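Local coordinates for outer membrane protein YopM (Yersinia pestis, PDB 1JL5) that probably alters host cell physiology to promote bacterial survival, as a calcium-binding leucine-rich repeat effector secreted by the plague bacillus, at residues P273-P276 with Q277-F281; P231-Q234 with N235-F238. All coordinates share one frame; numbering follows the deposited sequence.

Contact 1: residues P273-P276 with Q277-F281; sequences PELP and QSLTF. With CA (calcium ion), chain E.
Leu279 folds back on Leu275 and Pro276 across a type I beta turn, Pro276 to Leu279, that carries the chain of this leucine-rich repeat into the strand 281-283. One backbone bond closes the turn, Leu279 N to Pro276 O at 2.9 Å, with an N-H...O angle of 158°. Followed outward, the Leu279 side chain starts with CB 3.1 Å from that same Pro276 O. With CG anti to its own backbone N (chi1 -158°), the side chain then runs toward Leu275, and its CD2 branch reaches the Leu275 methyl CD2 at 3.8 Å; Leu275 CD1 and CB stand slightly farther from the same Leu279 methyl. Pro296 of the next coil touches both leucines, and Leu262 also packs on Leu279. Ser278 OG approaches Pro276 CB at 3.3 Å, but its stronger polar partner is Leu259 O in the preceding coil, to which it is hydrogen-bonded. Glu274 turns to a different task: OE1 at 2.4 Å and OE2 at 2.7 Å grip a calcium ion together, and waters 1 and 2 and Glu294 also bind it. Carboxylates of successive coils thus share one cation, whose charge probably offsets their mutual repulsion, while the side chains of Leu275 and Leu279 meet through methyl groups.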
# COMPACT_ATOMS: atom_id res chain seq x y z
N PRO A 273 20.26 -26.35 -1.52
CA PRO A 273 21.45 -27.21 -1.59
C PRO A 273 22.54 -26.40 -0.92
O PRO A 273 22.29 -25.26 -0.50
CB PRO A 273 21.68 -27.36 -3.10
CG PRO A 273 21.11 -26.10 -3.66
CD PRO A 273 19.85 -25.90 -2.86
N GLU A 274 23.72 -26.96 -0.78
CA GLU A 274 24.79 -26.20 -0.18
C GLU A 274 24.85 -24.88 -0.93
O GLU A 274 24.78 -24.84 -2.15
CB GLU A 274 26.12 -26.94 -0.31
CG GLU A 274 26.37 -27.86 0.86
CD GLU A 274 26.37 -27.11 2.17
OE1 GLU A 274 26.98 -26.02 2.23
OE2 GLU A 274 25.77 -27.61 3.14
N LEU A 275 24.96 -23.79 -0.19
CA LEU A 275 24.99 -22.49 -0.82
C LEU A 275 26.40 -22.04 -1.14
O LEU A 275 27.28 -22.05 -0.29
CB LEU A 275 24.31 -21.46 0.07
CG LEU A 275 22.83 -21.73 0.30
CD1 LEU A 275 22.26 -20.69 1.25
CD2 LEU A 275 22.09 -21.71 -1.04
N PRO A 276 26.63 -21.64 -2.40
CA PRO A 276 27.97 -21.18 -2.76
C PRO A 276 28.32 -20.04 -1.82
O PRO A 276 27.47 -19.21 -1.49
CB PRO A 276 27.79 -20.71 -4.19
CG PRO A 276 26.76 -21.68 -4.71
CD PRO A 276 25.76 -21.71 -3.59
N GLN A 277 29.56 -20.01 -1.36
CA GLN A 277 29.98 -18.96 -0.46
C GLN A 277 30.02 -17.63 -1.18
O GLN A 277 30.16 -16.58 -0.57
CB GLN A 277 31.34 -19.29 0.11
CG GLN A 277 31.29 -20.49 1.02
CD GLN A 277 32.65 -21.01 1.32
OE1 GLN A 277 33.49 -20.29 1.86
NE2 GLN A 277 32.90 -22.27 0.98
N SER A 278 29.91 -17.69 -2.49
CA SER A 278 29.91 -16.48 -3.30
C SER A 278 28.52 -15.84 -3.22
O SER A 278 28.33 -14.71 -3.67
CB SER A 278 30.22 -16.84 -4.74
OG SER A 278 29.45 -17.96 -5.14
N LEU A 279 27.57 -16.56 -2.65
CA LEU A 279 26.20 -16.06 -2.55
C LEU A 279 26.11 -14.87 -1.62
O LEU A 279 26.35 -14.98 -0.42
CB LEU A 279 25.27 -17.17 -2.07
CG LEU A 279 23.79 -16.96 -2.40
CD1 LEU A 279 23.62 -16.91 -3.92
CD2 LEU A 279 22.97 -18.09 -1.81
N THR A 280 25.76 -13.72 -2.19
CA THR A 280 25.63 -12.50 -1.42
C THR A 280 24.18 -12.05 -1.39
O THR A 280 23.78 -11.27 -0.54
CB THR A 280 26.45 -11.38 -2.05
OG1 THR A 280 26.03 -11.23 -3.41
CG2 THR A 280 27.94 -11.73 -2.02
N PHE A 281 23.41 -12.56 -2.34
CA PHE A 281 22.01 -12.21 -2.43
C PHE A 281 21.18 -13.47 -2.46
O PHE A 281 21.29 -14.28 -3.39
CB PHE A 281 21.76 -11.38 -3.69
CG PHE A 281 20.32 -11.03 -3.91
CD1 PHE A 281 19.40 -12.00 -4.32
CD2 PHE A 281 19.87 -9.73 -3.70
CE1 PHE A 281 18.06 -11.68 -4.50
CE2 PHE A 281 18.53 -9.40 -3.89
CZ PHE A 281 17.62 -10.38 -4.29
CA CA E . 27.13 -25.70 4.56
O HOH W 1 26.49 -27.89 5.84
O HOH W 2 29.17 -26.88 4.20

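Contact 2: residues P231-Q234 with N235-F238; sequences PELQ and NLPF
Leu236 packs back on Leu233 through a type I beta turn, Leu233 to Leu236, on the convex side of the leucine-rich repeat solenoid, in the loop leading to strand 241-243. Two hydrogen-bonded links define the backbone. Leu236 N donates to Leu233 O at 2.9 Å, bent to 143°, and water 3 accepts from Asn235 N while giving a weak bond to Glu232 O, which bridges the third residue of the turn to the residue just before it. The apolar contact is Leu233 CD2 on Leu236 CD1 at 4.1 Å; Leu236 CB and CG also pass close to the Leu233 carbonyl oxygen. Pro256 of the next coil touches Leu233, and Leu213 of the previous one touches Leu236. The polar side chains gather at the exposed surface. Gln234 and Asn235 run side by side, their amide planes only 15° apart, with Gln234 CG 3.7 Å from Asn235 OD1. Glu232 reaches them because its CG lies anti to the backbone N (chi1 -179°) and the chain stays extended, bringing OE1 to 3.1 Å from Asn235 ND2. Its other oxygen, OE2, accepts a hydrogen bond on the anti lone pair from Gln234 NE2 at 2.7 Å, with OE2 tilted somewhat out of the Gln234 amide plane.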
# COMPACT_ATOMS: atom_id res chain seq x y z
N PRO A 231 17.56 -26.52 -14.52
CA PRO A 231 18.44 -27.51 -15.14
C PRO A 231 19.67 -27.62 -14.26
O PRO A 231 19.79 -26.92 -13.26
CB PRO A 231 18.75 -26.88 -16.49
CG PRO A 231 18.77 -25.42 -16.16
CD PRO A 231 17.55 -25.26 -15.28
N GLU A 232 20.59 -28.51 -14.63
CA GLU A 232 21.79 -28.64 -13.84
C GLU A 232 22.48 -27.29 -13.82
O GLU A 232 22.63 -26.66 -14.86
CB GLU A 232 22.70 -29.70 -14.42
CG GLU A 232 23.96 -29.89 -13.61
CD GLU A 232 24.61 -31.21 -13.87
OE1 GLU A 232 24.71 -31.58 -15.06
OE2 GLU A 232 25.03 -31.87 -12.90
N LEU A 233 22.91 -26.86 -12.65
CA LEU A 233 23.54 -25.56 -12.50
C LEU A 233 24.97 -25.62 -12.00
O LEU A 233 25.75 -24.69 -12.22
CB LEU A 233 22.75 -24.72 -11.50
CG LEU A 233 21.25 -24.59 -11.75
CD1 LEU A 233 20.58 -23.99 -10.50
CD2 LEU A 233 21.02 -23.73 -12.97
N GLN A 234 25.31 -26.70 -11.30
CA GLN A 234 26.63 -26.82 -10.71
C GLN A 234 27.79 -26.74 -11.67
O GLN A 234 28.90 -26.41 -11.27
CB GLN A 234 26.71 -28.10 -9.89
CG GLN A 234 26.73 -29.36 -10.71
CD GLN A 234 26.54 -30.56 -9.84
OE1 GLN A 234 27.15 -30.67 -8.77
NE2 GLN A 234 25.69 -31.49 -10.27
N ASN A 235 27.54 -27.03 -12.94
CA ASN A 235 28.61 -26.99 -13.92
C ASN A 235 28.64 -25.66 -14.65
O ASN A 235 29.22 -25.54 -15.72
CB ASN A 235 28.46 -28.14 -14.91
CG ASN A 235 28.47 -29.47 -14.21
OD1 ASN A 235 29.29 -29.70 -13.33
ND2 ASN A 235 27.57 -30.36 -14.60
N LEU A 236 28.00 -24.66 -14.05
CA LEU A 236 27.97 -23.33 -14.62
C LEU A 236 28.81 -22.47 -13.70
O LEU A 236 28.31 -21.81 -12.79
CB LEU A 236 26.53 -22.83 -14.69
CG LEU A 236 25.64 -23.80 -15.47
CD1 LEU A 236 24.20 -23.31 -15.48
CD2 LEU A 236 26.18 -23.95 -16.88
N PRO A 237 30.13 -22.47 -13.92
CA PRO A 237 31.09 -21.71 -13.12
C PRO A 237 30.92 -20.21 -13.17
O PRO A 237 31.37 -19.50 -12.28
CB PRO A 237 32.44 -22.16 -13.68
CG PRO A 237 32.13 -22.35 -15.12
CD PRO A 237 30.80 -23.10 -15.07
N PHE A 238 30.26 -19.72 -14.21
CA PHE A 238 30.10 -18.29 -14.35
C PHE A 238 28.70 -17.82 -14.01
O PHE A 238 28.42 -16.62 -13.99
CB PHE A 238 30.46 -17.88 -15.78
CG PHE A 238 31.79 -18.41 -16.22
CD1 PHE A 238 32.96 -18.00 -15.58
CD2 PHE A 238 31.88 -19.34 -17.25
CE1 PHE A 238 34.19 -18.52 -15.95
CE2 PHE A 238 33.11 -19.86 -17.64
CZ PHE A 238 34.27 -19.45 -16.98
O HOH W 3 25.45 -27.16 -14.94

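Both contacts are type I turns in the loop that leads from one repeat strand to the next, two coils apart, and each is partly buried: Leu233 and Leu236 are both buried in contact 2, whereas in contact 1 Leu279 and Pro276 are buried and Leu275 is partly exposed. Their centres lie 13 Å apart and their nearest atoms about 7 Å, so they do not touch. The turn begins on Pro276 in contact 1 but on a leucine in contact 2, and this shifts the apolar pair: residues four apart in 273-281, three apart in 231-238. The outer surfaces differ more. Contact 1 spends its carboxylate on calcium shared with the next coil, whereas contact 2 keeps its carboxylate beside two neighbouring amides of its own loop and adds a water bridge.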